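Shikimate kinase (PDB 3VAA) probably phosphorylates the 3-hydroxyl group of shikimate with ATP and magnesium, a step on the route to chorismate and the aromatic amino acids. Local coordinates at residues A[46-51]-A[185-190]. Residues are numbered along the deposited sequence; the frame is centred on the assembly and turned at random.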
ATOM      1  N   ALA A  46      13.295  -0.361  -2.285  1.00 31.00           N
ATOM      2  CA  ALA A  46      13.745   0.213  -3.560  1.00 31.87           C
ATOM      3  C   ALA A  46      15.203   0.636  -3.469  1.00 34.22           C
ATOM      4  O   ALA A  46      15.987   0.361  -4.378  1.00 36.19           O
ATOM      5  CB  ALA A  46      12.859   1.391  -3.978  1.00 32.41           C
ATOM      6  N   ARG A  47      15.553   1.309  -2.374  1.00 35.69           N
ATOM      7  CA  ARG A  47      16.941   1.719  -2.135  1.00 39.22           C
ATOM      8  C   ARG A  47      17.883   0.512  -2.198  1.00 40.16           C
ATOM      9  O   ARG A  47      18.936   0.565  -2.854  1.00 43.53           O
ATOM     10  CB  ARG A  47      17.086   2.474  -0.798  1.00 39.76           C
ATOM     11  CG  ARG A  47      16.802   3.984  -0.901  1.00 47.44           C
ATOM     12  CD  ARG A  47      17.157   4.801   0.383  1.00 55.88           C
ATOM     13  NE  ARG A  47      16.069   4.770   1.371  1.00 60.67           N
ATOM     14  CZ  ARG A  47      16.025   4.023   2.479  1.00 64.32           C
ATOM     15  NH1 ARG A  47      14.948   4.095   3.266  1.00 64.37           N
ATOM     16  NH2 ARG A  47      17.031   3.215   2.817  1.00 65.53           N
ATOM     17  N   LYS A  48      17.486  -0.570  -1.532  1.00 39.32           N
ATOM     18  CA  LYS A  48      18.253  -1.822  -1.496  1.00 41.76           C
ATOM     19  C   LYS A  48      18.442  -2.403  -2.904  1.00 42.95           C
ATOM     20  O   LYS A  48      19.537  -2.858  -3.248  1.00 45.69           O
ATOM     21  CB  LYS A  48      17.515  -2.855  -0.626  1.00 41.47           C
ATOM     22  CG  LYS A  48      18.306  -4.127  -0.316  1.00 46.17           C
ATOM     23  CD  LYS A  48      19.485  -3.824   0.586  1.00 48.19           C
ATOM     24  CE  LYS A  48      20.156  -5.089   1.093  1.00 51.50           C
ATOM     25  NZ  LYS A  48      21.224  -4.759   2.064  1.00 54.54           N
ATOM     26  N   LEU A  49      17.367  -2.397  -3.701  1.00 40.71           N
ATOM     27  CA  LEU A  49      17.409  -2.903  -5.074  1.00 42.70           C
ATOM     28  C   LEU A  49      18.001  -1.883  -6.060  1.00 43.54           C
ATOM     29  O   LEU A  49      18.263  -2.209  -7.210  1.00 45.02           O
ATOM     30  CB  LEU A  49      16.001  -3.288  -5.548  1.00 40.89           C
ATOM     31  CG  LEU A  49      15.268  -4.411  -4.817  1.00 41.78           C
ATOM     32  CD1 LEU A  49      13.894  -4.626  -5.431  1.00 43.34           C
ATOM     33  CD2 LEU A  49      16.073  -5.694  -4.870  1.00 44.96           C
ATOM     34  N   ASN A  50      18.195  -0.656  -5.593  1.00 43.28           N
ATOM     35  CA  ASN A  50      18.690   0.447  -6.406  1.00 43.74           C
ATOM     36  C   ASN A  50      17.751   0.741  -7.587  1.00 42.79           C
ATOM     37  O   ASN A  50      18.182   0.901  -8.729  1.00 43.97           O
ATOM     38  CB  ASN A  50      20.137   0.199  -6.883  1.00 48.51           C
ATOM     39  CG  ASN A  50      20.829   1.474  -7.330  1.00 51.18           C
ATOM     40  OD1 ASN A  50      21.818   1.433  -8.061  1.00 57.82           O
ATOM     41  ND2 ASN A  50      20.306   2.617  -6.895  1.00 53.46           N
ATOM     42  N   VAL A  51      16.457   0.770  -7.299  1.00 38.99           N
ATOM     43  CA  VAL A  51      15.438   1.115  -8.298  1.00 38.01           C
ATOM     44  C   VAL A  51      14.585   2.223  -7.681  1.00 36.91           C
ATOM     45  O   VAL A  51      14.574   2.384  -6.452  1.00 36.52           O
ATOM     46  CB  VAL A  51      14.552  -0.080  -8.683  1.00 36.76           C
ATOM     47  CG1 VAL A  51      15.379  -1.206  -9.292  1.00 37.44           C
ATOM     48  CG2 VAL A  51      13.770  -0.575  -7.483  1.00 34.66           C
ATOM     49  N   GLN A 185      15.188  -3.035  12.305  1.00 31.94           N
ATOM     50  CA  GLN A 185      13.972  -3.747  11.901  1.00 30.52           C
ATOM     51  C   GLN A 185      13.663  -3.558  10.422  1.00 29.87           C
ATOM     52  O   GLN A 185      13.255  -4.493   9.752  1.00 30.19           O
ATOM     53  CB  GLN A 185      12.776  -3.266  12.721  1.00 30.35           C
ATOM     54  CG  GLN A 185      12.863  -3.651  14.167  1.00 31.99           C
ATOM     55  CD  GLN A 185      11.749  -3.074  14.993  1.00 29.96           C
ATOM     56  OE1 GLN A 185      10.606  -2.988  14.551  1.00 30.25           O
ATOM     57  NE2 GLN A 185      12.086  -2.649  16.208  1.00 32.75           N
ATOM     58  N   ILE A 186      13.839  -2.335   9.921  1.00 29.55           N
ATOM     59  CA  ILE A 186      13.579  -2.057   8.507  1.00 28.36           C
ATOM     60  C   ILE A 186      14.583  -2.825   7.658  1.00 31.58           C
ATOM     61  O   ILE A 186      14.189  -3.501   6.707  1.00 27.84           O
ATOM     62  CB  ILE A 186      13.621  -0.556   8.186  1.00 27.33           C
ATOM     63  CG1 ILE A 186      12.466   0.163   8.874  1.00 27.89           C
ATOM     64  CG2 ILE A 186      13.557  -0.332   6.674  1.00 30.29           C
ATOM     65  CD1 ILE A 186      12.551   1.673   8.786  1.00 29.81           C
ATOM     66  N   GLU A 187      15.869  -2.770   8.021  1.00 33.19           N
ATOM     67  CA  GLU A 187      16.898  -3.507   7.280  1.00 36.01           C
ATOM     68  C   GLU A 187      16.627  -5.011   7.292  1.00 35.67           C
ATOM     69  O   GLU A 187      16.811  -5.677   6.281  1.00 35.83           O
ATOM     70  CB  GLU A 187      18.304  -3.233   7.856  1.00 38.45           C
ATOM     71  CG  GLU A 187      19.446  -4.058   7.220  1.00 44.08           C
ATOM     72  CD  GLU A 187      19.612  -3.812   5.723  1.00 47.99           C
ATOM     73  OE1 GLU A 187      19.126  -2.773   5.224  1.00 52.32           O
ATOM     74  OE2 GLU A 187      20.237  -4.657   5.048  1.00 52.33           O
ATOM     75  N   SER A 188      16.198  -5.536   8.443  1.00 34.53           N
ATOM     76  CA  SER A 188      15.886  -6.947   8.586  1.00 35.18           C
ATOM     77  C   SER A 188      14.717  -7.339   7.679  1.00 33.16           C
ATOM     78  O   SER A 188      14.734  -8.390   7.018  1.00 32.68           O
ATOM     79  CB  SER A 188      15.517  -7.254  10.035  1.00 35.19           C
ATOM     80  OG  SER A 188      15.263  -8.626  10.179  1.00 41.87           O
ATOM     81  N   SER A 189      13.705  -6.484   7.669  1.00 31.57           N
ATOM     82  CA  SER A 189      12.513  -6.712   6.856  1.00 30.88           C
ATOM     83  C   SER A 189      12.856  -6.679   5.385  1.00 31.49           C
ATOM     84  O   SER A 189      12.406  -7.529   4.620  1.00 30.29           O
ATOM     85  CB  SER A 189      11.431  -5.693   7.190  1.00 30.85           C
ATOM     86  OG  SER A 189      10.957  -5.913   8.510  1.00 33.15           O
ATOM     87  N   VAL A 190      13.651  -5.691   4.989  1.00 31.23           N
ATOM     88  CA  VAL A 190      14.107  -5.597   3.606  1.00 31.97           C
ATOM     89  C   VAL A 190      14.800  -6.889   3.172  1.00 32.48           C
ATOM     90  O   VAL A 190      14.530  -7.409   2.090  1.00 32.11           O
ATOM     91  CB  VAL A 190      15.061  -4.405   3.428  1.00 32.04           C
ATOM     92  CG1 VAL A 190      15.850  -4.538   2.140  1.00 35.71           C
ATOM     93  CG2 VAL A 190      14.275  -3.093   3.487  1.00 30.41           C
TER
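Lys-48 and Glu-187 join the two helices by a salt bridge. Lys-48 NZ donates a hydrogen bond to Glu-187 OE2 at 3.1 Å. It comes in on the syn lone pair, the side of the other carboxylate oxygen. Glu-187 OE2 also accepts a hydrogen bond from NE2 of Gln-191 on its own helix, so two residues grip one oxygen, which probably limits rotation of the carboxylate. The side chains of Lys-48 and Glu-187 cross at about a right angle. Glu-187 has its CG anti to the backbone N (chi1 175°) and then bends at chi2, which carries the carboxylate across to the lysine. A bend at chi2 followed by an extended end lets Lys-48 touch Val-190 with CB and CG and still reach the carboxylate with NZ.

Nearer the backbone of Lys-48, the aliphatic part of its side chain packs against Val-190. The CG1 methyl of Val-190 is 3.5 Å from Lys-48 CG, a tight fit, and 3.6 Å from Lys-48 CB. Lys-48 is exposed, whereas Val-190 is buried and also touches Leu-41 and Ala-44 of helix 38-49. Helix 38-49 ends just beyond Lys-48 in a Schellman motif, with Asn-50 as the C-prime residue at positive phi and Val-51 N bonded to Ala-46 O at 3.0 Å. The contact thus packs the C-terminal helix 183-196 against the helix whose N-terminal end carries the last residues of the probable ATP-binding P-loop, in the parallel-sheet P-loop kinase fold of shikimate kinases.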